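PDB 3CK6: zinc transport protein ZntB from Vibrio parahaemolyticus RIMD 2210633, which probably takes up zinc ions across the inner membrane as a proton-coupled symporter, and whose cytoplasmic domain forms a funnel-shaped homopentamer. Local coordinates for residues E227-L230 against G231-A234. The protein carries 1 engineered substitution. Sequence-based numbering, arbitrary orientation.
Sequences EFYL and GEVA
E232 lies over the aromatic ring of F228, one turn earlier on the same helix, and illustrates how residues four apart can pair a carboxylate with an arene. Methylene CG of E232 stands over one face of the ring, 4.1 Å from the F228 centroid, in a CH-pi contact displaced toward the rim. Beyond CG the glutamate chain runs on extended (chi2 -166°), which carries its carboxylate out over the CZ-CE2 rim of the ring, the two planes 19° apart. Atom OE2 of E232 stands above that rim, 3.2 Å from F228 CE2. The same oxygen also meets Y229, here at the ring edge and near the ring plane, 3.4 Å from CD1 of Y229, whose slightly positive C-H probably suits it.

Underneath runs regular i to i+4 bonding. The amide N of E232 donates to F228 O at 2.9 Å, tying together the backbones of the two stacked residues. G231 directly follows L230, and its N donates to E227 O (3.0 Å), while L230 O receives the longer bond from A234 N, 3.2 Å. V233 N donates to Y229 O at 3.0 Å, and V233 CG2 lies 3.3 Å from that same Y229 O.

These two turns belong to the long helix 209-246 of the CorA-like cytoplasmic domain. Y229 and V233 face helices 134-161 and 173-199, packing on L160 of the former, and L230 rests on Q177 and L180 of the latter. The stacked pair reaches a neighbouring subunit of the pentamer, F228 touching R185 of that chain and E232 its I181, as well as L160 of its own.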
loop_
_atom_site.group_PDB
_atom_site.type_symbol
_atom_site.label_atom_id
_atom_site.label_comp_id
_atom_site.label_asym_id
_atom_site.label_seq_id
_atom_site.Cartn_x
_atom_site.Cartn_y
_atom_site.Cartn_z
ATOM N N GLU E 227 5.378 -15.788 2.907
ATOM C CA GLU E 227 4.065 -15.459 2.332
ATOM C C GLU E 227 3.558 -16.555 1.438
ATOM O O GLU E 227 2.360 -16.853 1.424
ATOM C CB GLU E 227 4.070 -14.127 1.572
ATOM C CG GLU E 227 4.303 -12.936 2.450
ATOM C CD GLU E 227 3.199 -12.743 3.482
ATOM O OE1 GLU E 227 3.541 -12.525 4.657
ATOM O OE2 GLU E 227 2.005 -12.822 3.115
ATOM N N PHE E 228 4.471 -17.186 0.712
ATOM C CA PHE E 228 4.111 -18.303 -0.130
ATOM C C PHE E 228 3.642 -19.486 0.716
ATOM O O PHE E 228 2.605 -20.095 0.415
ATOM C CB PHE E 228 5.271 -18.727 -1.031
ATOM C CG PHE E 228 5.020 -20.010 -1.751
ATOM C CD1 PHE E 228 3.978 -20.116 -2.679
ATOM C CD2 PHE E 228 5.824 -21.117 -1.506
ATOM C CE1 PHE E 228 3.737 -21.318 -3.359
ATOM C CE2 PHE E 228 5.601 -22.313 -2.164
ATOM C CZ PHE E 228 4.541 -22.427 -3.092
ATOM N N TYR E 229 4.398 -19.817 1.766
ATOM C CA TYR E 229 3.993 -20.953 2.637
ATOM C C TYR E 229 2.652 -20.684 3.312
ATOM O O TYR E 229 1.843 -21.593 3.460
ATOM C CB TYR E 229 5.053 -21.271 3.689
ATOM C CG TYR E 229 6.339 -21.860 3.133
ATOM C CD1 TYR E 229 6.382 -22.469 1.870
ATOM C CD2 TYR E 229 7.500 -21.827 3.883
ATOM C CE1 TYR E 229 7.565 -23.023 1.373
ATOM C CE2 TYR E 229 8.691 -22.368 3.398
ATOM C CZ TYR E 229 8.722 -22.955 2.151
ATOM O OH TYR E 229 9.915 -23.475 1.696
ATOM N N LEU E 230 2.429 -19.440 3.725
ATOM C CA LEU E 230 1.140 -19.049 4.312
ATOM C C LEU E 230 0.027 -19.218 3.282
ATOM O O LEU E 230 -1.080 -19.603 3.631
ATOM C CB LEU E 230 1.178 -17.629 4.828
ATOM C CG LEU E 230 1.833 -17.352 6.177
ATOM C CD1 LEU E 230 2.025 -15.854 6.281
ATOM C CD2 LEU E 230 0.926 -17.873 7.280
ATOM N N GLY E 231 0.336 -18.959 2.007
ATOM C CA GLY E 231 -0.611 -19.179 0.911
ATOM C C GLY E 231 -0.916 -20.649 0.682
ATOM O O GLY E 231 -2.054 -21.013 0.414
ATOM N N GLU E 232 0.104 -21.495 0.799
ATOM C CA GLU E 232 -0.084 -22.948 0.758
ATOM C C GLU E 232 -0.901 -23.506 1.939
ATOM O O GLU E 232 -1.612 -24.489 1.771
ATOM C CB GLU E 232 1.257 -23.651 0.732
ATOM C CG GLU E 232 1.975 -23.528 -0.590
ATOM C CD GLU E 232 3.111 -24.511 -0.682
ATOM O OE1 GLU E 232 2.938 -25.537 -1.362
ATOM O OE2 GLU E 232 4.171 -24.261 -0.055
ATOM N N VAL E 233 -0.776 -22.913 3.122
ATOM C CA VAL E 233 -1.573 -23.389 4.265
ATOM C C VAL E 233 -3.056 -23.073 4.073
ATOM O O VAL E 233 -3.919 -23.925 4.317
ATOM C CB VAL E 233 -1.069 -22.827 5.621
ATOM C CG1 VAL E 233 -1.982 -23.294 6.744
ATOM C CG2 VAL E 233 0.359 -23.282 5.899
ATOM N N ALA E 234 -3.341 -21.845 3.641
ATOM C CA ALA E 234 -4.700 -21.412 3.283
ATOM C C ALA E 234 -5.353 -22.305 2.219
ATOM O O ALA E 234 -6.554 -22.623 2.306
ATOM C CB ALA E 234 -4.697 -19.943 2.843
#